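Local atomic coordinates of ficolin-3 (Homo sapiens, PDB entry 2J5Z), a protein that probably acts as a soluble lectin of innate immunity, binding sugars such as galactose through a calcium-containing fibrinogen-like domain. Residues A[53-58]-A[99-104]; A[118-123]-A[129-134]. All coordinates share one frame; numbering follows the deposited sequence.

Contact 1: A[53-58]-A[99-104]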
loop_
_atom_site.group_PDB
_atom_site.type_symbol
_atom_site.label_atom_id
_atom_site.label_comp_id
_atom_site.label_asym_id
_atom_site.label_seq_id
_atom_site.Cartn_x
_atom_site.Cartn_y
_atom_site.Cartn_z
ATOM N N LEU A 53 13.485 -8.129 7.577
ATOM C CA LEU A 53 13.037 -8.371 6.215
ATOM C C LEU A 53 11.891 -9.377 6.284
ATOM O O LEU A 53 12.093 -10.534 6.642
ATOM C CB LEU A 53 14.190 -8.935 5.372
ATOM C CG LEU A 53 14.092 -8.854 3.847
ATOM C CD1 LEU A 53 15.461 -9.204 3.242
ATOM C CD2 LEU A 53 12.973 -9.766 3.320
ATOM N N VAL A 54 10.686 -8.933 5.944
ATOM C CA VAL A 54 9.510 -9.788 6.007
ATOM C C VAL A 54 9.372 -10.530 4.697
ATOM O O VAL A 54 9.164 -9.904 3.648
ATOM C CB VAL A 54 8.234 -8.967 6.262
ATOM C CG1 VAL A 54 6.988 -9.888 6.347
ATOM C CG2 VAL A 54 8.405 -8.116 7.539
ATOM N N PHE A 55 9.478 -11.857 4.743
ATOM C CA PHE A 55 9.469 -12.620 3.492
ATOM C C PHE A 55 8.191 -13.422 3.252
ATOM O O PHE A 55 8.013 -13.991 2.178
ATOM C CB PHE A 55 10.720 -13.519 3.355
ATOM C CG PHE A 55 10.811 -14.659 4.366
ATOM C CD1 PHE A 55 10.260 -15.910 4.089
ATOM C CD2 PHE A 55 11.514 -14.491 5.555
ATOM C CE1 PHE A 55 10.355 -16.965 5.014
ATOM C CE2 PHE A 55 11.632 -15.542 6.479
ATOM C CZ PHE A 55 11.057 -16.783 6.200
ATOM N N GLN A 56 7.330 -13.502 4.267
ATOM C CA GLN A 56 6.031 -14.183 4.126
ATOM C C GLN A 56 5.002 -13.457 4.984
ATOM O O GLN A 56 5.316 -12.994 6.070
ATOM C CB GLN A 56 6.130 -15.652 4.558
ATOM C CG GLN A 56 4.878 -16.502 4.225
ATOM C CD GLN A 56 3.924 -16.716 5.409
ATOM O OE1 GLN A 56 3.872 -15.924 6.347
ATOM N NE2 GLN A 56 3.162 -17.795 5.348
ATOM N N ARG A 57 3.775 -13.342 4.483
ATOM C CA ARG A 57 2.750 -12.666 5.246
ATOM C C ARG A 57 1.405 -13.257 4.850
ATOM O O ARG A 57 1.124 -13.402 3.661
ATOM C CB ARG A 57 2.810 -11.160 4.957
ATOM C CG ARG A 57 1.914 -10.291 5.792
ATOM C CD ARG A 57 2.396 -8.828 5.726
ATOM N NE ARG A 57 2.122 -8.207 4.432
ATOM C CZ ARG A 57 2.415 -6.945 4.137
ATOM N NH1 ARG A 57 3.012 -6.173 5.034
ATOM N NH2 ARG A 57 2.120 -6.451 2.944
ATOM N N ARG A 58 0.612 -13.621 5.858
ATOM C CA ARG A 58 -0.792 -14.063 5.686
ATOM C C ARG A 58 -1.683 -13.107 6.473
ATOM O O ARG A 58 -1.323 -12.713 7.573
ATOM C CB ARG A 58 -0.984 -15.468 6.246
ATOM C CG ARG A 58 -0.097 -16.546 5.637
ATOM C CD ARG A 58 -0.142 -16.578 4.121
ATOM N NE ARG A 58 -1.387 -17.144 3.560
ATOM C CZ ARG A 58 -1.708 -18.435 3.534
ATOM N NH1 ARG A 58 -0.918 -19.359 4.092
ATOM N NH2 ARG A 58 -2.852 -18.812 2.962
ATOM N N TRP A 99 21.303 -14.486 9.609
ATOM C CA TRP A 99 19.950 -13.957 9.653
ATOM C C TRP A 99 19.120 -14.732 10.660
ATOM O O TRP A 99 18.898 -15.926 10.490
ATOM C CB TRP A 99 19.269 -14.086 8.292
ATOM C CG TRP A 99 19.975 -13.436 7.136
ATOM C CD1 TRP A 99 21.098 -13.888 6.500
ATOM C CD2 TRP A 99 19.561 -12.258 6.432
ATOM N NE1 TRP A 99 21.423 -13.044 5.460
ATOM C CE2 TRP A 99 20.489 -12.042 5.394
ATOM C CE3 TRP A 99 18.493 -11.365 6.578
ATOM C CZ2 TRP A 99 20.389 -10.961 4.516
ATOM C CZ3 TRP A 99 18.397 -10.289 5.697
ATOM C CH2 TRP A 99 19.341 -10.101 4.681
ATOM N N GLU A 100 18.658 -14.051 11.700
ATOM C CA GLU A 100 17.792 -14.673 12.689
ATOM C C GLU A 100 16.370 -14.696 12.140
ATOM O O GLU A 100 15.977 -13.797 11.393
ATOM C CB GLU A 100 17.836 -13.883 14.000
ATOM C CG GLU A 100 17.518 -12.421 13.811
ATOM C CD GLU A 100 17.638 -11.574 15.072
ATOM O OE1 GLU A 100 17.459 -12.114 16.190
ATOM O OE2 GLU A 100 17.890 -10.353 14.921
ATOM N N LEU A 101 15.621 -15.738 12.486
ATOM C CA LEU A 101 14.232 -15.865 12.065
ATOM C C LEU A 101 13.278 -15.532 13.207
ATOM O O LEU A 101 13.377 -16.113 14.292
ATOM C CB LEU A 101 13.941 -17.292 11.583
ATOM C CG LEU A 101 12.473 -17.583 11.216
ATOM C CD1 LEU A 101 12.023 -16.817 9.941
ATOM C CD2 LEU A 101 12.235 -19.074 11.031
ATOM N N ARG A 102 12.358 -14.607 12.945
ATOM C CA ARG A 102 11.217 -14.385 13.823
ATOM C C ARG A 102 9.926 -14.757 13.101
ATOM O O ARG A 102 9.702 -14.340 11.953
ATOM C CB ARG A 102 11.179 -12.919 14.259
ATOM C CG ARG A 102 9.923 -12.524 15.003
ATOM C CD ARG A 102 10.064 -11.102 15.516
ATOM N NE ARG A 102 8.798 -10.572 16.011
ATOM C CZ ARG A 102 8.505 -10.415 17.297
ATOM N NH1 ARG A 102 9.394 -10.727 18.230
ATOM N NH2 ARG A 102 7.320 -9.921 17.647
ATOM N N VAL A 103 9.100 -15.558 13.768
ATOM C CA VAL A 103 7.773 -15.917 13.273
ATOM C C VAL A 103 6.723 -15.234 14.165
ATOM O O VAL A 103 6.796 -15.335 15.393
ATOM C CB VAL A 103 7.574 -17.446 13.292
ATOM C CG1 VAL A 103 6.134 -17.817 12.983
ATOM C CG2 VAL A 103 8.536 -18.128 12.289
ATOM N N GLU A 104 5.779 -14.523 13.548
ATOM C CA GLU A 104 4.668 -13.903 14.283
ATOM C C GLU A 104 3.321 -14.524 13.927
ATOM O O GLU A 104 3.005 -14.725 12.759
ATOM C CB GLU A 104 4.595 -12.412 13.981
ATOM C CG GLU A 104 5.803 -11.617 14.395
ATOM C CD GLU A 104 5.570 -10.133 14.194
ATOM O OE1 GLU A 104 4.552 -9.794 13.549
ATOM O OE2 GLU A 104 6.387 -9.324 14.676
#
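Two apolar side-chain pairs join residues 53-58 to residues 99-104, and no hydrogen bond crosses between them. In the first, the ring edge of Phe55 meets one methyl of Leu101: CE2 of Phe55 lies 3.7 Å from Leu101 CD1, which sits near the ring plane, and Phe55 CZ follows at 3.9 Å from the same methyl. The leucine branch stands across the phenyl group. Phe55 has CG between its backbone N and carbonyl carbon (chi1 66°), and from there the ring reaches over toward the strand of Leu101. In the second pair, CD1 of Leu53 comes 4.0 Å from CZ3 of the Trp99 indole, at a slant to the ring, while the indole NE1 is taken up by the backbone oxygen of Gln96.

Backbone bonding is indirect. Strand 215-220 lies between strands 52-58 and 101-106 in the antiparallel sheet, strand 52-58 carrying a classic bulge at Phe55 and Gln56, opposite Met218. The contact belongs to the buried core of the fibrinogen-like domain, between this sheet and helix 87-94.

Within 99-104, Arg102 and Glu104 form a salt bridge. NE and NH2 of Arg102 both bond OE2 of Glu104, which lies in the guanidinium plane; the NE bond is 3.0 Å and uses the anti lone pair. Arg217 binds the other oxygen of Glu104, and Glu48 takes Arg102 NH1.

The chemistry implies that dispersion between buried side chains links the two segments, while no polar bond crosses between them; their polar groups pair within 99-104 or with other parts of the structure.

Contact 2: A[118-123]-A[129-134]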
loop_
_atom_site.group_PDB
_atom_site.type_symbol
_atom_site.label_atom_id
_atom_site.label_comp_id
_atom_site.label_asym_id
_atom_site.label_seq_id
_atom_site.Cartn_x
_atom_site.Cartn_y
_atom_site.Cartn_z
ATOM N N ALA A 118 17.876 -18.767 15.994
ATOM C CA ALA A 118 19.133 -18.035 15.905
ATOM C C ALA A 118 19.557 -17.713 14.472
ATOM O O ALA A 118 20.102 -16.631 14.207
ATOM C CB ALA A 118 20.246 -18.832 16.610
ATOM N N THR A 119 19.357 -18.677 13.570
ATOM C CA THR A 119 19.692 -18.497 12.147
ATOM C C THR A 119 18.665 -19.152 11.226
ATOM O O THR A 119 17.915 -20.041 11.632
ATOM C CB THR A 119 21.102 -19.061 11.769
ATOM O OG1 THR A 119 21.137 -20.472 12.020
ATOM C CG2 THR A 119 22.226 -18.369 12.557
ATOM N N PHE A 120 18.653 -18.705 9.975
ATOM C CA PHE A 120 17.804 -19.267 8.939
ATOM C C PHE A 120 18.557 -19.146 7.618
ATOM O O PHE A 120 19.079 -18.082 7.276
ATOM C CB PHE A 120 16.480 -18.474 8.871
ATOM C CG PHE A 120 15.595 -18.808 7.696
ATOM C CD1 PHE A 120 14.524 -19.692 7.843
ATOM C CD2 PHE A 120 15.785 -18.197 6.460
ATOM C CE1 PHE A 120 13.683 -19.983 6.762
ATOM C CE2 PHE A 120 14.958 -18.483 5.381
ATOM C CZ PHE A 120 13.902 -19.358 5.530
ATOM N N ARG A 121 18.599 -20.239 6.877
ATOM C CA ARG A 121 19.251 -20.244 5.572
ATOM C C ARG A 121 18.587 -21.286 4.713
ATOM O O ARG A 121 18.182 -22.337 5.213
ATOM C CB ARG A 121 20.738 -20.575 5.757
ATOM C CG ARG A 121 21.535 -20.677 4.492
ATOM C CD ARG A 121 23.036 -20.735 4.809
ATOM N NE ARG A 121 23.351 -21.883 5.655
ATOM C CZ ARG A 121 23.698 -23.085 5.205
ATOM N NH1 ARG A 121 23.807 -23.314 3.893
ATOM N NH2 ARG A 121 23.962 -24.058 6.074
ATOM N N LEU A 122 18.450 -21.010 3.413
ATOM C CA LEU A 122 17.995 -22.058 2.506
ATOM C C LEU A 122 19.132 -22.475 1.592
ATOM O O LEU A 122 19.874 -21.621 1.083
ATOM C CB LEU A 122 16.814 -21.593 1.638
ATOM C CG LEU A 122 15.513 -21.163 2.298
ATOM C CD1 LEU A 122 14.437 -20.959 1.227
ATOM C CD2 LEU A 122 15.075 -22.188 3.348
ATOM N N LEU A 123 19.273 -23.776 1.390
ATOM C CA LEU A 123 20.224 -24.273 0.394
ATOM C C LEU A 123 19.694 -23.914 -0.983
ATOM O O LEU A 123 18.591 -23.367 -1.094
ATOM C CB LEU A 123 20.432 -25.778 0.546
ATOM C CG LEU A 123 21.436 -26.186 1.639
ATOM C CD1 LEU A 123 20.964 -25.713 3.004
ATOM C CD2 LEU A 123 21.694 -27.687 1.650
ATOM N N TYR A 129 16.044 -26.344 -1.986
ATOM C CA TYR A 129 15.839 -25.222 -1.042
ATOM C C TYR A 129 15.680 -25.746 0.367
ATOM O O TYR A 129 14.873 -25.236 1.158
ATOM C CB TYR A 129 14.661 -24.312 -1.463
ATOM C CG TYR A 129 14.881 -23.627 -2.799
ATOM C CD1 TYR A 129 15.946 -22.746 -2.981
ATOM C CD2 TYR A 129 14.002 -23.842 -3.872
ATOM C CE1 TYR A 129 16.165 -22.112 -4.204
ATOM C CE2 TYR A 129 14.210 -23.195 -5.113
ATOM C CZ TYR A 129 15.292 -22.346 -5.260
ATOM O OH TYR A 129 15.499 -21.713 -6.454
ATOM N N GLN A 130 16.487 -26.757 0.678
ATOM C CA GLN A 130 16.484 -27.395 1.992
ATOM C C GLN A 130 16.662 -26.346 3.096
ATOM O O GLN A 130 17.493 -25.442 2.994
ATOM C CB GLN A 130 17.597 -28.445 2.043
ATOM C CG GLN A 130 17.769 -29.164 3.375
ATOM C CD GLN A 130 18.899 -30.187 3.314
ATOM O OE1 GLN A 130 18.929 -31.051 2.429
ATOM N NE2 GLN A 130 19.830 -30.092 4.250
ATOM N N LEU A 131 15.889 -26.487 4.164
ATOM C CA LEU A 131 15.978 -25.560 5.284
ATOM C C LEU A 131 17.181 -25.869 6.158
ATOM O O LEU A 131 17.410 -27.031 6.532
ATOM C CB LEU A 131 14.718 -25.661 6.146
ATOM C CG LEU A 131 14.690 -24.796 7.422
ATOM C CD1 LEU A 131 14.792 -23.301 7.118
ATOM C CD2 LEU A 131 13.402 -25.095 8.154
ATOM N N ALA A 132 17.953 -24.836 6.465
ATOM C CA ALA A 132 18.976 -24.916 7.523
ATOM C C ALA A 132 18.596 -23.940 8.648
ATOM O O ALA A 132 18.793 -22.723 8.536
ATOM C CB ALA A 132 20.353 -24.586 6.968
ATOM N N LEU A 133 18.030 -24.484 9.721
ATOM C CA LEU A 133 17.501 -23.656 10.800
ATOM C C LEU A 133 18.386 -23.743 12.037
ATOM O O LEU A 133 18.771 -24.836 12.438
ATOM C CB LEU A 133 16.078 -24.116 11.139
ATOM C CG LEU A 133 15.270 -23.211 12.059
ATOM C CD1 LEU A 133 14.869 -21.931 11.332
ATOM C CD2 LEU A 133 14.046 -23.979 12.590
ATOM N N GLY A 134 18.698 -22.583 12.620
ATOM C CA GLY A 134 19.408 -22.488 13.896
ATOM C C GLY A 134 18.521 -22.865 15.070
ATOM O O GLY A 134 17.333 -23.157 14.912
HETATM O O HOH W 1 21.141 -21.809 9.843
#
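This is the antiparallel pairing of a beta hairpin, strand 112-122 with strand 131-133, at the end of the main sheet of the fibrinogen-like domain. Arg121 and Ala132 form the hydrogen-bonded pair: Ala132 N gives a 2.8 Å bond to Arg121 O, and Arg121 N returns a more bent one (135° at the hydrogen) to Ala132 O. Gly134 N to Thr119 O (2.8 Å) and Leu123 N to Gln130 O (2.9 Å) extend the bonding to both ends.

One face carries Phe120, Leu122, Leu131 and Leu133. CD1 of Leu131 approaches Phe120 CE1 to 3.5 Å, the side chains crossing at about a right angle, while Leu133 CD1 lies at the edge of the same ring. Trp176 covers Leu122 and Leu131.

On the other face, Arg121 bends at chi3 (59°), and the flat of its guanidinium lies over Ala132 CB, with NH2 3.8 Å from that methyl. Leu123 runs alongside Gln130. A water bridges Thr119 OG1 and Ala132 O, donating to the latter. At the turn end, Leu123 O is buried without a conventional partner: it meets the ring edge of Tyr129, 3.3 Å from CD1, and is approached by Tyr129 CA in a nearly straight CA-H...O contact. Tyr129 OH bonds Glu88.

The hairpin is thus two-sided in its chemistry: main-chain bonds set the register, an apolar face turns to the interior, and the side of Arg121 and Ala132 is mixed, with a charged group over a methyl.

Contact 1 is wholly buried near the centre of the chain, whereas contact 2 lies farther out and is only partly buried. Both belong to one antiparallel sheet, in which strands 101-106 and 112-122 are neighbours, but contact 2 joins adjacent strands by main-chain bonds and contact 1 links segments separated by another strand through side chains alone. They meet directly: Phe55 CZ lies 3.9 Å from Phe120 CZ, the ring planes at about 30°, and Leu101 CD2 is equally close to Leu133 CD1. Leu90 touches Phe55 in one and Leu122 in the other, placing helix 87-94 against both. The apolar side of the hairpin therefore continues into the domain core.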